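Local coordinates for SusD-like protein BACOVA_02651 (Bacteroides ovatus, PDB 5E75), which binds polysaccharide at the cell surface and probably captures xyloglucan before its transport into the periplasm for degradation, at residues V61-T66 and Q443-R448; G78-V83 and G129-I134; D225-Y230 and N241-L246; L245-W250 and N354-R359. All blocks are in the same frame, centred on the assembly; numbering follows the deposited sequence.

Interaction 1: residues V61-T66 and Q443-R448; sequences VTFQVT and QWRGYR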
# COMPACT_ATOMS: atom_id res chain seq x y z
N VAL A 61 7.17 -7.22 11.90
CA VAL A 61 7.01 -6.05 12.76
C VAL A 61 8.24 -5.83 13.64
O VAL A 61 8.63 -4.70 13.93
CB VAL A 61 5.76 -6.19 13.67
CG1 VAL A 61 5.50 -4.88 14.42
CG2 VAL A 61 4.54 -6.59 12.86
N THR A 62 8.84 -6.93 14.10
CA THR A 62 9.94 -6.84 15.06
C THR A 62 11.33 -6.94 14.42
O THR A 62 12.34 -6.92 15.12
CB THR A 62 9.80 -7.91 16.15
OG1 THR A 62 9.94 -9.21 15.56
CG2 THR A 62 8.43 -7.81 16.82
N PHE A 63 11.38 -7.00 13.10
CA PHE A 63 12.63 -7.05 12.35
C PHE A 63 13.45 -8.31 12.63
O PHE A 63 14.66 -8.26 12.89
CB PHE A 63 13.47 -5.78 12.54
CG PHE A 63 12.84 -4.56 11.93
CD1 PHE A 63 13.07 -4.24 10.61
CD2 PHE A 63 12.00 -3.76 12.67
CE1 PHE A 63 12.48 -3.14 10.03
CE2 PHE A 63 11.41 -2.63 12.12
CZ PHE A 63 11.64 -2.32 10.79
N GLN A 64 12.78 -9.46 12.54
CA GLN A 64 13.44 -10.74 12.73
C GLN A 64 13.11 -11.72 11.60
O GLN A 64 13.08 -12.93 11.79
CB GLN A 64 13.06 -11.32 14.08
CG GLN A 64 13.47 -10.44 15.25
CD GLN A 64 12.92 -10.91 16.57
OE1 GLN A 64 11.84 -10.50 16.98
NE2 GLN A 64 13.65 -11.80 17.23
N VAL A 65 12.91 -11.20 10.39
CA VAL A 65 12.59 -12.03 9.24
C VAL A 65 13.81 -12.82 8.77
O VAL A 65 14.92 -12.31 8.73
CB VAL A 65 12.06 -11.17 8.07
CG1 VAL A 65 11.67 -12.06 6.87
CG2 VAL A 65 10.88 -10.35 8.51
N THR A 66 13.59 -14.09 8.43
CA THR A 66 14.65 -14.93 7.87
C THR A 66 14.43 -15.09 6.37
O THR A 66 13.33 -14.88 5.85
CB THR A 66 14.69 -16.33 8.49
OG1 THR A 66 13.62 -17.13 7.96
CG2 THR A 66 14.57 -16.27 10.00
N GLN A 443 8.68 2.90 18.29
CA GLN A 443 7.31 2.50 17.94
C GLN A 443 6.76 1.41 18.87
O GLN A 443 5.63 0.98 18.71
CB GLN A 443 7.24 2.02 16.49
CG GLN A 443 7.27 3.14 15.48
CD GLN A 443 7.16 2.62 14.07
OE1 GLN A 443 8.15 2.20 13.46
NE2 GLN A 443 5.95 2.60 13.53
N TRP A 444 7.57 0.96 19.81
CA TRP A 444 7.16 -0.10 20.76
C TRP A 444 6.68 -1.33 20.00
O TRP A 444 5.65 -1.93 20.33
CB TRP A 444 6.06 0.39 21.71
CG TRP A 444 6.50 1.44 22.71
CD1 TRP A 444 7.07 2.64 22.44
CD2 TRP A 444 6.38 1.36 24.14
NE1 TRP A 444 7.31 3.33 23.61
CE2 TRP A 444 6.90 2.56 24.66
CE3 TRP A 444 5.89 0.39 25.02
CZ2 TRP A 444 6.94 2.81 26.04
CZ3 TRP A 444 5.94 0.65 26.39
CH2 TRP A 444 6.46 1.85 26.87
N ARG A 445 7.42 -1.69 18.97
CA ARG A 445 7.04 -2.81 18.13
C ARG A 445 7.03 -4.12 18.92
O ARG A 445 7.97 -4.43 19.64
CB ARG A 445 8.00 -2.92 16.94
CG ARG A 445 7.79 -1.84 15.90
CD ARG A 445 9.03 -1.64 15.04
NE ARG A 445 8.78 -0.72 13.93
CZ ARG A 445 8.30 -1.07 12.73
NH1 ARG A 445 8.04 -2.35 12.47
NH2 ARG A 445 8.12 -0.15 11.80
N GLY A 446 5.94 -4.86 18.78
CA GLY A 446 5.78 -6.13 19.48
C GLY A 446 5.11 -6.02 20.84
O GLY A 446 4.71 -7.04 21.40
N TYR A 447 5.01 -4.81 21.37
CA TYR A 447 4.20 -4.58 22.56
C TYR A 447 2.75 -4.52 22.16
O TYR A 447 2.39 -3.90 21.17
CB TYR A 447 4.56 -3.26 23.24
CG TYR A 447 5.84 -3.27 24.02
CD1 TYR A 447 7.07 -3.20 23.39
CD2 TYR A 447 5.81 -3.32 25.41
CE1 TYR A 447 8.25 -3.20 24.12
CE2 TYR A 447 6.97 -3.32 26.14
CZ TYR A 447 8.19 -3.26 25.50
OH TYR A 447 9.34 -3.25 26.24
N ARG A 448 1.90 -5.17 22.94
CA ARG A 448 0.46 -5.19 22.71
C ARG A 448 -0.14 -5.22 24.10
O ARG A 448 0.59 -5.29 25.08
CB ARG A 448 0.07 -6.42 21.89
CG ARG A 448 0.49 -7.71 22.56
CD ARG A 448 0.40 -8.89 21.64
NE ARG A 448 1.14 -10.04 22.17
CZ ARG A 448 0.60 -11.04 22.87
NH1 ARG A 448 -0.70 -11.04 23.16
NH2 ARG A 448 1.36 -12.04 23.29
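Arg445 carries this contact, reaching from a loop to the end of helix 58-62. Its NH1 donates to Val61 O at 2.8 Å, with an N-H...O angle of 160°. The oxygen receives it on a lone pair in its carbonyl plane and lies close to the guanidinium plane as well. The same carbonyl oxygen sits beside the aliphatic part of the arginine, Arg445 CD being 3.3 Å from Val61 O. One face of the guanidinium is met by the Phe63 ring through a corner: CE2 of Phe63 lies 3.4 Å from Arg445 NH1, and the two planes are 55° apart, so this is an oblique approach and not a parallel stack. Beside it, Val61 CG1 rests 4.1 Å from Arg445 CB, and Thr62 CG2 touches Gly446 CA at the same distance.

The guanidinium is steered by an extended chain from CG to NE and by Gln443 of its own loop. Gln443 OE1 takes both NE and NH2 of Arg445, side-on, at 3.0 and 2.9 Å, with both donors above its carbonyl plane. A second-shell layer fixes Gln443 in turn, its NE2 bonding Asp287 and the carbonyl of Ala48, while Arg445 NH1 also donates to Arg47 O. These bonds would probably leave the buried charge little freedom to rotate.

Gly446 occupies the third position of a type II turn from Trp444 to Tyr447, with positive phi (91°). Phe63, the first residue past the helix, also has positive phi. An arginine carried by a type II beta turn thus hydrogen-bonds a carbonyl oxygen in the last turn of a short helix, joining N-terminal and C-terminal parts of this SusD-family fold.

Interaction 2: residues G78-V83 and G129-I134; sequences GFYSVV and GPVILI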
# COMPACT_ATOMS: atom_id res chain seq x y z
N GLY A 78 5.16 -12.69 -6.94
CA GLY A 78 4.09 -11.82 -7.37
C GLY A 78 4.55 -10.62 -8.17
O GLY A 78 4.02 -10.34 -9.24
N PHE A 79 5.56 -9.90 -7.66
CA PHE A 79 6.03 -8.74 -8.37
C PHE A 79 6.64 -9.16 -9.71
O PHE A 79 6.40 -8.49 -10.71
CB PHE A 79 7.06 -7.96 -7.54
CG PHE A 79 6.49 -7.36 -6.27
CD1 PHE A 79 5.36 -6.55 -6.29
CD2 PHE A 79 7.10 -7.59 -5.06
CE1 PHE A 79 4.84 -5.99 -5.11
CE2 PHE A 79 6.58 -7.05 -3.89
CZ PHE A 79 5.46 -6.25 -3.92
N TYR A 80 7.40 -10.25 -9.72
CA TYR A 80 7.95 -10.72 -11.00
C TYR A 80 6.87 -11.26 -11.94
O TYR A 80 7.03 -11.22 -13.15
CB TYR A 80 9.14 -11.68 -10.83
CG TYR A 80 10.41 -10.90 -10.65
CD1 TYR A 80 10.97 -10.22 -11.72
CD2 TYR A 80 11.02 -10.75 -9.40
CE1 TYR A 80 12.11 -9.47 -11.58
CE2 TYR A 80 12.17 -9.97 -9.26
CZ TYR A 80 12.70 -9.35 -10.36
OH TYR A 80 13.84 -8.58 -10.23
N SER A 81 5.75 -11.72 -11.40
CA SER A 81 4.61 -12.09 -12.24
C SER A 81 4.03 -10.87 -12.95
O SER A 81 3.65 -10.93 -14.13
CB SER A 81 3.52 -12.79 -11.41
OG SER A 81 3.91 -14.09 -11.03
N VAL A 82 3.96 -9.74 -12.26
CA VAL A 82 3.55 -8.50 -12.90
C VAL A 82 4.53 -8.12 -14.01
O VAL A 82 4.12 -7.77 -15.13
CB VAL A 82 3.42 -7.32 -11.88
CG1 VAL A 82 3.01 -6.04 -12.61
CG2 VAL A 82 2.40 -7.64 -10.80
N VAL A 83 5.82 -8.16 -13.72
CA VAL A 83 6.83 -7.78 -14.69
C VAL A 83 6.74 -8.67 -15.91
O VAL A 83 6.72 -8.18 -17.04
CB VAL A 83 8.25 -7.86 -14.08
CG1 VAL A 83 9.32 -7.66 -15.16
CG2 VAL A 83 8.40 -6.85 -12.92
N GLY A 129 15.63 -3.31 -2.56
CA GLY A 129 16.59 -2.35 -3.11
C GLY A 129 16.99 -2.80 -4.51
O GLY A 129 16.16 -2.78 -5.40
N PRO A 130 18.24 -3.24 -4.71
CA PRO A 130 18.62 -3.79 -6.01
C PRO A 130 17.74 -4.97 -6.38
O PRO A 130 17.45 -5.83 -5.53
CB PRO A 130 20.08 -4.23 -5.81
CG PRO A 130 20.57 -3.40 -4.66
CD PRO A 130 19.38 -3.25 -3.76
N VAL A 131 17.32 -5.03 -7.63
CA VAL A 131 16.58 -6.18 -8.16
C VAL A 131 16.98 -6.38 -9.62
O VAL A 131 17.71 -5.54 -10.17
CB VAL A 131 15.03 -6.02 -8.03
CG1 VAL A 131 14.59 -6.10 -6.56
CG2 VAL A 131 14.56 -4.73 -8.67
N ILE A 132 16.55 -7.47 -10.24
CA ILE A 132 16.90 -7.75 -11.63
C ILE A 132 15.90 -7.06 -12.56
O ILE A 132 14.70 -7.34 -12.50
CB ILE A 132 16.87 -9.26 -11.89
CG1 ILE A 132 17.83 -9.98 -10.94
CG2 ILE A 132 17.24 -9.57 -13.33
CD1 ILE A 132 17.65 -11.48 -10.87
N LEU A 133 16.39 -6.15 -13.41
CA LEU A 133 15.57 -5.48 -14.41
C LEU A 133 15.44 -6.34 -15.65
O LEU A 133 16.44 -6.86 -16.16
CB LEU A 133 16.19 -4.12 -14.75
CG LEU A 133 16.21 -3.12 -13.59
CD1 LEU A 133 17.01 -1.90 -14.00
CD2 LEU A 133 14.80 -2.74 -13.17
N ILE A 134 14.20 -6.53 -16.10
CA ILE A 134 13.89 -7.46 -17.19
C ILE A 134 12.89 -6.86 -18.15
O ILE A 134 11.76 -6.53 -17.75
CB ILE A 134 13.21 -8.76 -16.69
CG1 ILE A 134 14.02 -9.42 -15.59
CG2 ILE A 134 13.01 -9.74 -17.87
CD1 ILE A 134 13.26 -10.50 -14.87
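The phenol of Tyr80 extends from helix 70-95 to the loop 129-134, pointing its hydroxyl at the backbone of Ile132. Tyr80 OH donates to Ile132 O at 2.7 Å, in the carbonyl plane and on a lone pair, and the oxygen lies at the edge of the ring near its plane. The hydroxyl also comes within 2.9 Å of Ile132 N, and its apolar surroundings are the CB atoms of Val131 and Ile132, at 3.6 and 3.5 Å from Tyr80 OH. Farther back along the ring, Ile134 crosses Tyr80 at about a right angle, its CD1 set obliquely 3.6 Å from Tyr80 CE1. Ile134 reaches there with CG1 anti to its carbonyl carbon and an extended chi2 of 168°. One helical turn on, Val83 points toward the loop, and its CG1 packs 3.7 Å from Ile134 O.

Tyr121 of helix 103-125 touches Tyr80 and Val83 and gives Ile132 O a second hydroxyl partner, while Asn87 bonds Ile134 O. An alanine in place of Tyr80 would remove the ring and hydroxyl, and would probably leave Ile132 O with one hydroxyl donor fewer and loosen the packing of Ile134 against the helix. Since Val131 and Leu133 also pack on helix 151-168, the loop is wedged between helices. This is the packing of an extended inter-helix connection in the helical, TPR-related region of a SusD-family protein.

Interaction 3: residues D225-Y230 and N241-L246; sequences DLMTNY and NQESLL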
# COMPACT_ATOMS: atom_id res chain seq x y z
N ASP A 225 -11.86 14.67 -7.31
CA ASP A 225 -11.86 15.14 -5.93
C ASP A 225 -11.84 13.96 -4.97
O ASP A 225 -12.12 12.82 -5.34
CB ASP A 225 -13.09 16.00 -5.66
CG ASP A 225 -12.90 17.00 -4.50
OD1 ASP A 225 -11.80 17.07 -3.88
OD2 ASP A 225 -13.87 17.74 -4.23
N LEU A 226 -11.50 14.25 -3.73
CA LEU A 226 -11.62 13.26 -2.66
C LEU A 226 -13.09 12.89 -2.42
O LEU A 226 -13.97 13.75 -2.49
CB LEU A 226 -11.06 13.80 -1.35
CG LEU A 226 -9.62 14.32 -1.39
CD1 LEU A 226 -9.24 14.78 -0.03
CD2 LEU A 226 -8.65 13.25 -1.86
N MET A 227 -13.36 11.62 -2.15
CA MET A 227 -14.70 11.24 -1.69
C MET A 227 -15.04 12.05 -0.42
O MET A 227 -14.19 12.27 0.44
CB MET A 227 -14.82 9.75 -1.40
CG MET A 227 -14.69 8.85 -2.63
SD MET A 227 -15.41 7.21 -2.34
CE MET A 227 -17.15 7.54 -2.64
N THR A 228 -16.30 12.47 -0.30
CA THR A 228 -16.74 13.27 0.83
C THR A 228 -16.53 12.55 2.17
O THR A 228 -16.11 13.16 3.16
CB THR A 228 -18.22 13.65 0.67
OG1 THR A 228 -18.37 14.42 -0.54
CG2 THR A 228 -18.71 14.45 1.85
N ASN A 229 -16.84 11.26 2.19
CA ASN A 229 -16.73 10.47 3.42
C ASN A 229 -15.65 9.43 3.28
O ASN A 229 -15.73 8.56 2.42
CB ASN A 229 -18.05 9.77 3.69
CG ASN A 229 -19.21 10.73 3.78
OD1 ASN A 229 -19.18 11.68 4.56
ND2 ASN A 229 -20.24 10.49 2.97
N TYR A 230 -14.63 9.52 4.14
CA TYR A 230 -13.53 8.58 4.13
C TYR A 230 -14.02 7.13 4.16
O TYR A 230 -13.48 6.30 3.45
CB TYR A 230 -12.66 8.87 5.34
CG TYR A 230 -11.40 8.05 5.49
CD1 TYR A 230 -10.23 8.40 4.86
CD2 TYR A 230 -11.38 6.94 6.33
CE1 TYR A 230 -9.06 7.66 5.02
CE2 TYR A 230 -10.22 6.19 6.51
CZ TYR A 230 -9.06 6.57 5.87
OH TYR A 230 -7.91 5.83 6.08
N ASN A 241 -14.28 4.46 -7.45
CA ASN A 241 -14.72 5.82 -7.21
C ASN A 241 -13.70 6.82 -7.78
O ASN A 241 -12.59 6.45 -8.18
CB ASN A 241 -14.90 6.04 -5.71
CG ASN A 241 -13.59 5.91 -4.94
OD1 ASN A 241 -12.78 6.82 -4.94
ND2 ASN A 241 -13.38 4.75 -4.31
N GLN A 242 -14.07 8.10 -7.81
CA GLN A 242 -13.22 9.09 -8.47
C GLN A 242 -11.85 9.28 -7.82
O GLN A 242 -10.92 9.74 -8.48
CB GLN A 242 -13.94 10.43 -8.57
CG GLN A 242 -14.21 11.10 -7.25
CD GLN A 242 -14.73 12.51 -7.42
OE1 GLN A 242 -14.18 13.30 -8.20
NE2 GLN A 242 -15.79 12.84 -6.69
N GLU A 243 -11.74 8.95 -6.53
CA GLU A 243 -10.47 9.05 -5.80
C GLU A 243 -9.53 7.86 -6.10
O GLU A 243 -8.32 7.92 -5.82
CB GLU A 243 -10.73 9.20 -4.29
CG GLU A 243 -9.48 9.25 -3.43
CD GLU A 243 -9.73 9.72 -2.01
OE1 GLU A 243 -10.85 10.14 -1.69
OE2 GLU A 243 -8.77 9.64 -1.22
N SER A 244 -10.09 6.80 -6.66
CA SER A 244 -9.32 5.60 -6.97
C SER A 244 -8.58 5.80 -8.29
O SER A 244 -9.17 5.62 -9.38
CB SER A 244 -10.26 4.40 -7.06
OG SER A 244 -9.55 3.18 -7.17
N LEU A 245 -7.31 6.17 -8.23
CA LEU A 245 -6.52 6.38 -9.45
C LEU A 245 -6.03 5.06 -10.04
O LEU A 245 -6.00 4.90 -11.26
CB LEU A 245 -5.35 7.33 -9.16
CG LEU A 245 -5.74 8.79 -8.89
CD1 LEU A 245 -4.58 9.61 -8.40
CD2 LEU A 245 -6.30 9.40 -10.15
N LEU A 246 -5.68 4.11 -9.18
CA LEU A 246 -5.21 2.81 -9.64
C LEU A 246 -5.49 1.80 -8.54
O LEU A 246 -5.19 2.04 -7.36
CB LEU A 246 -3.71 2.86 -9.95
CG LEU A 246 -3.13 1.67 -10.71
CD1 LEU A 246 -3.79 1.53 -12.09
CD2 LEU A 246 -1.63 1.78 -10.85
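Two backbone N-H groups of the loop 225-230 are taken by side chains of the turn 241-244. Asp225 N donates to Gln242 OE1 at 2.8 Å, from well above the amide's carbonyl plane. Met227 N donates to Glu243 OE1 at 2.9 Å, on the anti lone pair of that carboxylate. Glu243 reaches it as an extended chain with CG anti to its backbone N (chi1 177°), and Leu226 CD2 rests 3.7 Å from Glu243 OE2.

The carboxylate's charge is answered by two arginines: OE1 by a salt bridge to Arg393, OE2 by one to Arg359. With the Met227 amide, three donors grip it, which would probably favour its ionised form. The type I beta turn from Asn241 to Ser244, closed by Ser244 N to Asn241 O at 2.9 Å, leads into strand 244-248 and puts Gln242 and Glu243 at its two central positions. Asn241 OD1 accepts a weak bond from Glu243 N, while its ND2 donates to Asn238 O and Tyr356 OH. Across this amide lies the sulfur of Met227, SD 3.4 Å from Asn241 CG, brought over by a bend at chi3 (82°). Asp225 OD1 pairs with Arg389 and weakly receives Leu226 N.

Interaction 4: residues L245-W250 and N354-R359; sequences LLAMQW and NTYILR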
# COMPACT_ATOMS: atom_id res chain seq x y z
N LEU A 245 -7.31 6.17 -8.23
CA LEU A 245 -6.52 6.38 -9.45
C LEU A 245 -6.03 5.06 -10.04
O LEU A 245 -6.00 4.90 -11.26
CB LEU A 245 -5.35 7.33 -9.16
CG LEU A 245 -5.74 8.79 -8.89
CD1 LEU A 245 -4.58 9.61 -8.40
CD2 LEU A 245 -6.30 9.40 -10.15
N LEU A 246 -5.68 4.11 -9.18
CA LEU A 246 -5.21 2.81 -9.64
C LEU A 246 -5.49 1.80 -8.54
O LEU A 246 -5.19 2.04 -7.36
CB LEU A 246 -3.71 2.86 -9.95
CG LEU A 246 -3.13 1.67 -10.71
CD1 LEU A 246 -3.79 1.53 -12.09
CD2 LEU A 246 -1.63 1.78 -10.85
N ALA A 247 -6.04 0.65 -8.91
CA ALA A 247 -6.36 -0.40 -7.95
C ALA A 247 -6.36 -1.74 -8.64
O ALA A 247 -6.68 -1.84 -9.84
CB ALA A 247 -7.70 -0.15 -7.31
N MET A 248 -6.03 -2.77 -7.87
CA MET A 248 -6.21 -4.15 -8.32
C MET A 248 -7.71 -4.44 -8.36
O MET A 248 -8.46 -4.17 -7.43
CB MET A 248 -5.51 -5.13 -7.38
CG MET A 248 -4.05 -4.79 -7.15
SD MET A 248 -3.27 -5.81 -5.88
CE MET A 248 -1.86 -4.77 -5.43
N GLN A 249 -8.12 -5.02 -9.49
CA GLN A 249 -9.51 -5.15 -9.87
C GLN A 249 -9.98 -6.60 -9.69
O GLN A 249 -9.96 -7.40 -10.62
CB GLN A 249 -9.69 -4.73 -11.33
CG GLN A 249 -9.27 -3.30 -11.60
CD GLN A 249 -10.19 -2.30 -10.94
OE1 GLN A 249 -11.41 -2.46 -10.93
NE2 GLN A 249 -9.60 -1.25 -10.40
N TRP A 250 -10.41 -6.92 -8.48
CA TRP A 250 -10.75 -8.30 -8.17
C TRP A 250 -12.12 -8.71 -8.72
O TRP A 250 -13.01 -7.87 -8.90
CB TRP A 250 -10.61 -8.55 -6.67
CG TRP A 250 -9.23 -8.23 -6.18
CD1 TRP A 250 -8.89 -7.27 -5.29
CD2 TRP A 250 -8.01 -8.86 -6.58
NE1 TRP A 250 -7.53 -7.25 -5.10
CE2 TRP A 250 -6.96 -8.21 -5.89
CE3 TRP A 250 -7.69 -9.90 -7.47
CZ2 TRP A 250 -5.63 -8.57 -6.05
CZ3 TRP A 250 -6.37 -10.25 -7.62
CH2 TRP A 250 -5.35 -9.59 -6.92
N ASN A 354 -11.72 -3.94 -4.01
CA ASN A 354 -10.48 -3.76 -4.74
C ASN A 354 -9.33 -3.50 -3.77
O ASN A 354 -9.56 -3.16 -2.59
CB ASN A 354 -10.60 -2.57 -5.70
CG ASN A 354 -11.39 -2.89 -6.96
OD1 ASN A 354 -11.67 -4.05 -7.26
ND2 ASN A 354 -11.74 -1.86 -7.69
N THR A 355 -8.10 -3.67 -4.25
CA THR A 355 -6.92 -3.32 -3.45
C THR A 355 -6.30 -2.05 -4.04
O THR A 355 -5.81 -2.04 -5.15
CB THR A 355 -5.85 -4.43 -3.48
OG1 THR A 355 -6.43 -5.65 -2.99
CG2 THR A 355 -4.65 -4.08 -2.62
N TYR A 356 -6.36 -0.95 -3.30
CA TYR A 356 -5.80 0.30 -3.78
C TYR A 356 -4.30 0.21 -4.04
O TYR A 356 -3.55 -0.38 -3.25
CB TYR A 356 -6.04 1.42 -2.76
CG TYR A 356 -7.46 1.92 -2.71
CD1 TYR A 356 -8.00 2.62 -3.78
CD2 TYR A 356 -8.25 1.70 -1.60
CE1 TYR A 356 -9.29 3.08 -3.75
CE2 TYR A 356 -9.57 2.17 -1.56
CZ TYR A 356 -10.07 2.86 -2.66
OH TYR A 356 -11.36 3.34 -2.67
N ILE A 357 -3.87 0.81 -5.14
CA ILE A 357 -2.47 1.06 -5.42
C ILE A 357 -2.18 2.55 -5.26
O ILE A 357 -1.17 2.93 -4.66
CB ILE A 357 -2.06 0.54 -6.82
CG1 ILE A 357 -2.15 -0.98 -6.86
CG2 ILE A 357 -0.65 1.01 -7.20
CD1 ILE A 357 -1.98 -1.60 -8.25
N LEU A 358 -3.07 3.40 -5.79
CA LEU A 358 -2.94 4.85 -5.64
C LEU A 358 -4.30 5.54 -5.46
O LEU A 358 -5.18 5.40 -6.31
CB LEU A 358 -2.24 5.46 -6.85
CG LEU A 358 -1.97 6.98 -6.76
CD1 LEU A 358 -0.93 7.27 -5.69
CD2 LEU A 358 -1.54 7.51 -8.12
N ARG A 359 -4.45 6.27 -4.36
CA ARG A 359 -5.59 7.17 -4.16
C ARG A 359 -5.19 8.63 -4.37
O ARG A 359 -4.05 9.02 -4.14
CB ARG A 359 -6.16 7.02 -2.74
CG ARG A 359 -6.91 5.75 -2.52
CD ARG A 359 -7.82 5.81 -1.31
NE ARG A 359 -7.17 5.68 -0.01
CZ ARG A 359 -7.06 6.66 0.88
NH1 ARG A 359 -7.37 7.92 0.58
NH2 ARG A 359 -6.58 6.39 2.09
O HOH W 1 -13.43 -5.17 -8.86
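The Trp250 indole has Met248 CB against one face, 3.3 Å above the plane and toward the rim. At its edge, NE1 donates to Thr355 OG1 at 2.9 Å, almost straight (165°) and in the ring plane. Over the centre of one face of the Tyr356 ring lies Arg359 CD. The setting is a two-stranded antiparallel sheet, 244-248 with 355-359, with a classic bulge in each strand: Leu245 and Leu246 both donate to Leu358 O, and Ile357 and Leu358 both donate to Leu246 O. Beyond the shift in register, Met248 and Thr355 form a regular hydrogen-bonded pair. Their side chains run side by side, Met248 SD 3.8 Å from Thr355 CB, on the face shared with Leu246 and Leu358; helix 103-125 covers Leu246, and helix 180-195 covers Leu358.

Gln249 folds back at chi2 (-68°), so that NE2 bonds Ala247 O at 3.0 Å while OE1 accepts from Asn240 and, weakly, from Asn354 ND2; the two amide planes stand 70° apart. A leucine in place of Gln249 would lose these amide bonds and would probably loosen the hold on Asn354 where the strands end. A water bridges Trp250 O, at 2.7 Å, and Asn354 OD1, at 2.6 Å.

In the fold
Interactions 3 and 4 belong together: they share Leu245 and Leu246 on strand 244-248 and meet through the Glu243–Arg359 salt bridge, with centres about 11 Å apart. The centre of interaction 4 lies about 9 Å from that of the chain, the nearest of the four, and it combines sheet hydrogen bonds with apolar packing; interaction 3 is only partly buried and relies on side chains accepting backbone N-H groups. Interactions 1 and 2 are buried too, but their centres lie about 19 and 17 Å from the chain's centre. Each fastens a loop to a helix, through an arginine in interaction 1 and a tyrosine hydroxyl in interaction 2. Interaction 1 joins parts 377 residues apart, whereas interaction 2 stays within the N-terminal part of the chain.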